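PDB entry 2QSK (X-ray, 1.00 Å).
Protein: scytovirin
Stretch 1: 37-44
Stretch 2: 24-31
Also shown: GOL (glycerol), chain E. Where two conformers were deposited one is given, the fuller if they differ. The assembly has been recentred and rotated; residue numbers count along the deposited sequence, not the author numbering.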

# COMPACT_ATOMS: atom_id res chain seq x y z
N PHE A 37 14.98 -10.37 5.22
CA PHE A 37 14.16 -10.23 4.02
C PHE A 37 12.70 -10.38 4.39
O PHE A 37 12.33 -11.22 5.24
CB PHE A 37 14.48 -11.32 3.00
CG PHE A 37 15.78 -11.11 2.26
CD1 PHE A 37 15.80 -10.42 1.05
CD2 PHE A 37 16.97 -11.63 2.74
CE1 PHE A 37 16.98 -10.24 0.35
CE2 PHE A 37 18.17 -11.45 2.03
CZ PHE A 37 18.15 -10.76 0.84
N CYS A 38 11.83 -9.64 3.71
CA CYS A 38 10.41 -9.89 3.88
C CYS A 38 10.03 -11.24 3.29
O CYS A 38 10.60 -11.68 2.28
CB CYS A 38 9.61 -8.79 3.20
SG CYS A 38 9.79 -7.18 3.95
N GLN A 39 9.07 -11.91 3.92
CA GLN A 39 8.68 -13.24 3.47
C GLN A 39 7.17 -13.42 3.67
O GLN A 39 6.54 -12.80 4.52
CB GLN A 39 9.46 -14.36 4.16
CG GLN A 39 9.17 -14.52 5.65
CD GLN A 39 10.06 -15.56 6.36
OE1 GLN A 39 10.38 -15.41 7.53
NE2 GLN A 39 10.45 -16.59 5.65
N GLY A 40 6.63 -14.31 2.86
CA GLY A 40 5.20 -14.62 2.87
C GLY A 40 4.49 -14.00 1.69
O GLY A 40 5.09 -13.48 0.75
N THR A 41 3.16 -14.04 1.76
CA THR A 41 2.29 -13.49 0.72
C THR A 41 1.60 -12.25 1.27
O THR A 41 0.99 -12.29 2.33
CB THR A 41 1.24 -14.53 0.27
OG1 THR A 41 1.94 -15.65 -0.29
CG2 THR A 41 0.29 -13.94 -0.76
N SER A 42 1.70 -11.14 0.57
CA SER A 42 1.11 -9.90 1.08
C SER A 42 -0.41 -10.01 1.20
O SER A 42 -0.98 -9.63 2.23
CB SER A 42 1.48 -8.73 0.18
OG SER A 42 1.08 -8.96 -1.15
N ARG A 43 -1.04 -10.50 0.14
CA ARG A 43 -2.51 -10.57 0.05
C ARG A 43 -2.84 -11.37 -1.20
O ARG A 43 -2.02 -11.48 -2.10
CB ARG A 43 -3.15 -9.16 -0.04
CG ARG A 43 -2.68 -8.38 -1.25
CD ARG A 43 -3.16 -6.93 -1.21
NE ARG A 43 -2.63 -6.19 -0.08
CZ ARG A 43 -1.40 -5.69 -0.01
NH1 ARG A 43 -0.55 -5.81 -1.03
NH2 ARG A 43 -0.98 -5.11 1.11
N LYS A 44 -4.07 -11.86 -1.26
CA LYS A 44 -4.59 -12.59 -2.42
C LYS A 44 -6.02 -12.12 -2.68
O LYS A 44 -6.86 -12.25 -1.80
CB LYS A 44 -4.59 -14.10 -2.16
CG LYS A 44 -3.46 -14.63 -1.28
CD LYS A 44 -3.52 -16.15 -1.13
CE LYS A 44 -2.35 -16.68 -0.31
NZ LYS A 44 -2.20 -15.98 1.00
C1 GOL E . 4.69 -7.61 -1.77
O1 GOL E . 3.30 -7.31 -1.96
C2 GOL E . 5.54 -7.13 -2.95
O2 GOL E . 5.25 -5.79 -3.25
C3 GOL E . 7.03 -7.30 -2.63
O3 GOL E . 7.87 -6.73 -3.62
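Stretch 2 24-31: KQCDGART

Stretch 2 runs antiparallel to stretch 1 and is mostly loop: the end of a 3-10 segment at Lys 24 and Gln 25, an extended Cys 26, a type II' turn from Asp 27 to Arg 30, and an extended Thr 31. The register pairs Cys 38 with Thr 31 (CA to CA 5.4 Å), Gly 40 with Arg 30 (CA to CA 4.7 Å) and Ser 42 with Gly 28 (CA to CA 4.1 Å). The two stretches bury 576 Å² between them, both sides summed.

Backbone hydrogen bonds follow this register. Gln 39 and Thr 31 form an antiparallel bridge, with Gln 39 N to Thr 31 O at 2.8 Å and Thr 31 N to Gln 39 O at 3.0 Å; their side chains share one face. Further along, Ala 29 N donates to Ser 42 O at 2.9 Å, so the turn is held from outside as well as by its own bond, Arg 30 N to Asp 27 O at 3.0 Å. CA-H...O contacts accompany the pairing, among them Cys 38 CA to Thr 31 O at 3.4 Å.

Two glycines sit where a CB would not fit, for different reasons. Gly 28, at phi 57° and psi -132°, lies with its CA 3.5 Å from Ser 42 O; an ideal CB there would come within 2.2 Å of that same oxygen, a clash, and the positive phi also favours glycine. At Gly 40 the backbone angles alone call for glycine: a CB would jam against the preceding carbonyl oxygen.

The covalent lock is the disulfide, Cys 38 SG to Cys 26 SG at 2.0 Å with chi3 of -85°. Both cysteines are buried and point their CA-to-CB bonds toward the other stretch; the bond ties Cys 26 to Cys 38, the residue before the bridging Gln 39.

Charged side chains tie down the turn. Arg 43 reaches back to Asp 27 in a two-pronged salt bridge, NH1 to OD2 at 2.9 Å and NH2 to OD1 at 3.0 Å, both nearly straight. Arg 30 reaches from stretch 2 to stretch 1: its NH2 donates to Gly 40 O at 2.9 Å, near the guanidinium plane, while Gln 39 CA and Cys 38 O lie over one face.

Waters and a glycerol add further polar links. One water accepts from Arg 30 NH1 at 2.8 Å and donates to Cys 38 O at 2.7 Å; another links Thr 31 OG1 and Gln 39 OE1, each 2.7 Å from the water oxygen. The glycerol, probably from the crystallisation liquor, bridges the stretches through O1, which donates to Asp 27 OD2 at 2.7 Å and accepts from Ser 42 OG at 2.9 Å.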

# COMPACT_ATOMS: atom_id res chain seq x y z
N LYS A 24 6.79 -4.24 10.08
CA LYS A 24 6.17 -3.03 9.52
C LYS A 24 6.80 -2.62 8.19
O LYS A 24 6.24 -1.81 7.46
CB LYS A 24 6.27 -1.85 10.50
CG LYS A 24 4.96 -1.44 11.15
CD LYS A 24 5.23 -0.30 12.13
CE LYS A 24 3.96 0.34 12.64
NZ LYS A 24 3.27 1.12 11.58
N GLN A 25 7.97 -3.17 7.86
CA GLN A 25 8.64 -2.86 6.59
C GLN A 25 8.27 -3.87 5.50
O GLN A 25 8.87 -3.87 4.42
CB GLN A 25 10.16 -2.84 6.79
CG GLN A 25 10.58 -1.70 7.70
CD GLN A 25 12.00 -1.88 8.16
OE1 GLN A 25 12.37 -2.95 8.64
NE2 GLN A 25 12.82 -0.85 7.97
N CYS A 26 7.27 -4.71 5.77
CA CYS A 26 6.85 -5.72 4.81
C CYS A 26 5.38 -5.51 4.46
O CYS A 26 4.55 -5.18 5.32
CB CYS A 26 7.11 -7.13 5.35
SG CYS A 26 8.86 -7.42 5.75
N ASP A 27 5.06 -5.64 3.18
CA ASP A 27 3.71 -5.36 2.69
C ASP A 27 2.70 -6.41 3.16
O ASP A 27 2.98 -7.61 3.21
CB ASP A 27 3.75 -5.35 1.16
CG ASP A 27 2.49 -4.78 0.52
OD1 ASP A 27 1.76 -3.99 1.15
OD2 ASP A 27 2.26 -5.12 -0.67
N GLY A 28 1.48 -5.95 3.44
CA GLY A 28 0.39 -6.84 3.73
C GLY A 28 0.71 -7.75 4.91
O GLY A 28 1.18 -7.33 5.94
N ALA A 29 0.43 -9.05 4.69
CA ALA A 29 0.65 -10.09 5.70
C ALA A 29 2.09 -10.60 5.73
O ALA A 29 2.37 -11.56 6.47
CB ALA A 29 -0.31 -11.26 5.43
N ARG A 30 3.02 -10.01 4.97
CA ARG A 30 4.43 -10.46 5.01
C ARG A 30 5.08 -10.06 6.33
O ARG A 30 4.70 -9.09 6.98
CB ARG A 30 5.17 -9.90 3.80
CG ARG A 30 4.75 -10.60 2.53
CD ARG A 30 5.14 -9.89 1.27
NE ARG A 30 6.54 -9.55 1.06
CZ ARG A 30 7.43 -10.31 0.43
NH1 ARG A 30 8.56 -9.74 0.04
NH2 ARG A 30 7.22 -11.59 0.15
N THR A 31 6.10 -10.83 6.70
CA THR A 31 6.83 -10.61 7.92
C THR A 31 8.34 -10.67 7.67
O THR A 31 8.80 -11.15 6.63
CB THR A 31 6.42 -11.62 9.02
OG1 THR A 31 6.62 -12.95 8.55
CG2 THR A 31 4.95 -11.46 9.41
O HOH W 1 3.65 -13.99 6.02
O HOH W 2 2.24 -14.30 4.69
O HOH W 3 11.22 -10.69 -0.19
O HOH W 4 9.04 -13.84 9.29